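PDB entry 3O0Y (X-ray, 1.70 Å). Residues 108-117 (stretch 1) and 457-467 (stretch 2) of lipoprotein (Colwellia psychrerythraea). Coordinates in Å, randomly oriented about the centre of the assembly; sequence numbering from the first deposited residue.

Stretch 1 (108-117) VMAGLTRYFA
Stretch 2 457-467: LPFLRRIAPYN

No clear hydrogen bond joins these two stretches, although they bury 601 Å² between them and the touching residues are at least 348 positions apart in sequence; the contact illustrates how a regular helix can hold an irregular segment largely by shape and apolar packing. Residues 108-117 are helical throughout, with phi/psi near -67/-38 and i to i+4 bonds such as Leu-112 N to Val-108 O (2.8 Å). The partner enters extended at Pro-458 (-48/144), makes a weakly bonded helical turn over about 459-462, and leaves through Ile-463 (-124/18), Ala-464 (-58/126), Pro-465 (-100/59) and Tyr-466 (-68/102), the N-cap of a following helix. Both chains advance in the same sense: CA of Met-109 lies 7.3 Å from CA of Arg-461, and CA of Leu-112 lies 7.4 Å from CA of Ala-464.

Leu-112 (m, t) points toward the partner and occupies the centre. Its CD1 packs 3.8 Å from Ala-464 CB and 4.2 Å from Leu-460 CB, while its CD2 sits 3.9 Å from Pro-465 CD and 3.8 Å from Tyr-466 CE2. One turn earlier, Met-109 (m, m, m) starts sideways but curls its thioether inward, placing SD 4.0 Å from Leu-460 CB and 4.2 Å from Pro-458 CB. Val-108 (t) sets CG1 3.8 Å from Arg-461 CG, using the aliphatic part of that side chain (m, t, p, with chi4 at -176°), and Val-108 CB lies over one face of the guanidinium.

Farther along, Tyr-115 (t, chi2 75°) and Phe-116 (m, chi2 -58°) converge on the same proline carbon: Tyr-115 CE2 and Phe-116 CZ each lie 3.8 Å from Pro-465 CG. Aromatic carbons here meet an apolar proline ring in van der Waals packing, both rings set obliquely to Pro-465. Tyr-466 (m, chi2 -71°) leaves its backbone pointing away, yet its ring returns, bringing OH 3.5 Å from Leu-112 CG and 3.4 Å from Val-108 O.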

# COMPACT_ATOMS: atom_id res chain seq x y z
N VAL A 108 4.93 -3.85 -20.11
CA VAL A 108 4.65 -3.89 -18.68
C VAL A 108 5.70 -4.72 -17.94
O VAL A 108 6.21 -4.32 -16.90
CB VAL A 108 3.27 -4.42 -18.36
CG1 VAL A 108 3.08 -4.58 -16.84
CG2 VAL A 108 2.25 -3.47 -19.02
N MET A 109 6.04 -5.90 -18.44
CA MET A 109 6.98 -6.68 -17.70
C MET A 109 8.41 -6.10 -17.69
O MET A 109 9.11 -6.29 -16.71
CB MET A 109 7.00 -8.13 -18.19
CG MET A 109 5.75 -8.88 -17.83
SD MET A 109 5.47 -9.22 -16.07
CE MET A 109 7.00 -10.17 -15.71
N ALA A 110 8.84 -5.46 -18.77
CA ALA A 110 10.15 -4.70 -18.76
C ALA A 110 10.08 -3.61 -17.67
O ALA A 110 11.02 -3.40 -16.91
CB ALA A 110 10.50 -4.09 -20.16
N GLY A 111 8.92 -2.94 -17.59
CA GLY A 111 8.74 -1.85 -16.58
C GLY A 111 8.75 -2.38 -15.17
O GLY A 111 9.32 -1.78 -14.30
N LEU A 112 8.04 -3.49 -14.92
CA LEU A 112 7.94 -4.03 -13.60
C LEU A 112 9.25 -4.58 -13.10
O LEU A 112 9.64 -4.38 -11.96
CB LEU A 112 6.86 -5.11 -13.47
CG LEU A 112 5.45 -4.78 -13.30
CD1 LEU A 112 4.59 -6.05 -13.34
CD2 LEU A 112 5.33 -4.03 -11.95
N THR A 113 10.03 -5.25 -13.99
CA THR A 113 11.31 -5.78 -13.57
C THR A 113 12.27 -4.61 -13.26
O THR A 113 13.11 -4.66 -12.33
CB THR A 113 11.87 -6.78 -14.56
OG1 THR A 113 11.84 -6.26 -15.91
CG2 THR A 113 11.08 -8.12 -14.49
N ARG A 114 12.17 -3.52 -14.03
CA ARG A 114 12.95 -2.30 -13.70
C ARG A 114 12.47 -1.64 -12.38
O ARG A 114 13.27 -1.18 -11.60
CB ARG A 114 12.88 -1.28 -14.83
CG ARG A 114 13.32 0.15 -14.52
CD ARG A 114 14.77 0.34 -14.05
NE ARG A 114 14.99 1.75 -13.74
CZ ARG A 114 14.56 2.36 -12.64
NH1 ARG A 114 13.90 1.66 -11.68
NH2 ARG A 114 14.75 3.66 -12.53
N TYR A 115 11.18 -1.69 -12.13
CA TYR A 115 10.63 -1.14 -10.90
C TYR A 115 11.21 -1.91 -9.71
O TYR A 115 11.69 -1.30 -8.76
CB TYR A 115 9.13 -1.31 -10.90
CG TYR A 115 8.40 -0.92 -9.66
CD1 TYR A 115 8.20 0.41 -9.34
CD2 TYR A 115 7.81 -1.88 -8.82
CE1 TYR A 115 7.42 0.78 -8.27
CE2 TYR A 115 7.01 -1.50 -7.75
CZ TYR A 115 6.84 -0.17 -7.47
OH TYR A 115 6.05 0.22 -6.45
N PHE A 116 11.28 -3.22 -9.79
CA PHE A 116 11.88 -4.01 -8.69
C PHE A 116 13.41 -4.04 -8.67
O PHE A 116 13.94 -4.34 -7.66
CB PHE A 116 11.37 -5.40 -8.71
CG PHE A 116 9.90 -5.51 -8.39
CD1 PHE A 116 9.41 -5.02 -7.16
CD2 PHE A 116 9.02 -6.03 -9.31
CE1 PHE A 116 8.02 -5.04 -6.89
CE2 PHE A 116 7.68 -6.12 -9.06
CZ PHE A 116 7.17 -5.61 -7.84
N ALA A 117 14.07 -3.70 -9.78
CA ALA A 117 15.51 -3.48 -9.76
C ALA A 117 15.88 -2.19 -9.06
O ALA A 117 17.02 -2.06 -8.60
CB ALA A 117 16.13 -3.48 -11.23
N LEU A 457 -2.62 -13.56 -17.91
CA LEU A 457 -1.49 -12.63 -17.89
C LEU A 457 -0.36 -13.31 -17.13
O LEU A 457 -0.60 -14.12 -16.23
CB LEU A 457 -1.89 -11.34 -17.18
CG LEU A 457 -2.98 -10.52 -17.88
CD1 LEU A 457 -3.28 -9.26 -17.07
CD2 LEU A 457 -2.62 -10.17 -19.34
N PRO A 458 0.85 -12.98 -17.49
CA PRO A 458 2.02 -13.35 -16.70
C PRO A 458 1.80 -13.02 -15.25
O PRO A 458 1.17 -12.00 -14.93
CB PRO A 458 3.17 -12.49 -17.27
CG PRO A 458 2.65 -11.74 -18.34
CD PRO A 458 1.17 -12.00 -18.52
N PHE A 459 2.30 -13.86 -14.34
CA PHE A 459 1.91 -13.75 -12.95
C PHE A 459 2.20 -12.41 -12.34
O PHE A 459 1.33 -11.83 -11.67
CB PHE A 459 2.53 -14.79 -12.04
CG PHE A 459 2.01 -14.73 -10.66
CD1 PHE A 459 0.84 -15.32 -10.30
CD2 PHE A 459 2.75 -14.08 -9.70
CE1 PHE A 459 0.39 -15.24 -8.96
CE2 PHE A 459 2.31 -13.96 -8.41
CZ PHE A 459 1.12 -14.53 -8.05
N LEU A 460 3.34 -11.81 -12.61
CA LEU A 460 3.59 -10.53 -11.97
C LEU A 460 2.62 -9.42 -12.42
O LEU A 460 2.35 -8.47 -11.67
CB LEU A 460 5.03 -10.09 -12.24
CG LEU A 460 6.12 -10.81 -11.44
CD1 LEU A 460 7.55 -10.21 -11.77
CD2 LEU A 460 5.88 -10.79 -9.93
N ARG A 461 2.04 -9.60 -13.60
CA ARG A 461 0.99 -8.71 -14.05
C ARG A 461 -0.31 -8.84 -13.30
O ARG A 461 -1.07 -7.86 -13.23
CB ARG A 461 0.68 -8.84 -15.54
CG ARG A 461 1.76 -8.09 -16.38
CD ARG A 461 1.18 -7.74 -17.75
NE ARG A 461 0.02 -6.82 -17.71
CZ ARG A 461 -0.69 -6.45 -18.75
NH1 ARG A 461 -0.45 -6.90 -19.99
NH2 ARG A 461 -1.71 -5.62 -18.58
N ARG A 462 -0.56 -9.99 -12.70
CA ARG A 462 -1.74 -10.18 -11.92
C ARG A 462 -1.73 -9.50 -10.53
O ARG A 462 -2.77 -9.26 -9.94
CB ARG A 462 -2.11 -11.67 -11.76
CG ARG A 462 -2.34 -12.33 -13.07
CD ARG A 462 -2.37 -13.79 -13.00
NE ARG A 462 -3.49 -14.24 -12.19
CZ ARG A 462 -3.66 -15.51 -11.79
NH1 ARG A 462 -2.81 -16.45 -12.18
NH2 ARG A 462 -4.73 -15.86 -11.11
N ILE A 463 -0.55 -9.19 -10.04
CA ILE A 463 -0.34 -8.52 -8.74
C ILE A 463 0.47 -7.22 -8.85
O ILE A 463 1.03 -6.74 -7.85
CB ILE A 463 0.40 -9.44 -7.78
CG1 ILE A 463 1.71 -9.95 -8.37
CG2 ILE A 463 -0.48 -10.70 -7.49
CD1 ILE A 463 2.77 -10.43 -7.27
N ALA A 464 0.56 -6.67 -10.06
CA ALA A 464 1.48 -5.56 -10.36
C ALA A 464 1.13 -4.40 -9.43
O ALA A 464 -0.02 -3.97 -9.42
CB ALA A 464 1.25 -5.11 -11.86
N PRO A 465 2.11 -3.86 -8.68
CA PRO A 465 1.81 -2.81 -7.70
C PRO A 465 2.14 -1.44 -8.28
O PRO A 465 3.24 -0.89 -7.89
CB PRO A 465 2.85 -3.02 -6.62
CG PRO A 465 3.95 -3.68 -7.28
CD PRO A 465 3.47 -4.37 -8.51
N TYR A 466 1.54 -1.07 -9.38
CA TYR A 466 1.58 0.27 -9.95
C TYR A 466 0.80 1.25 -9.02
O TYR A 466 -0.42 1.32 -9.03
CB TYR A 466 0.94 0.25 -11.34
CG TYR A 466 1.88 -0.31 -12.36
CD1 TYR A 466 3.00 0.42 -12.75
CD2 TYR A 466 1.70 -1.59 -12.91
CE1 TYR A 466 3.93 -0.12 -13.66
CE2 TYR A 466 2.64 -2.09 -13.80
CZ TYR A 466 3.69 -1.37 -14.18
OH TYR A 466 4.59 -1.89 -15.13
N ASN A 467 1.52 2.02 -8.26
CA ASN A 467 0.91 2.90 -7.25
C ASN A 467 -0.08 3.92 -7.83
O ASN A 467 -1.13 4.16 -7.24
CB ASN A 467 2.08 3.63 -6.52
CG ASN A 467 1.66 4.39 -5.31
OD1 ASN A 467 1.20 3.82 -4.33
ND2 ASN A 467 1.91 5.70 -5.33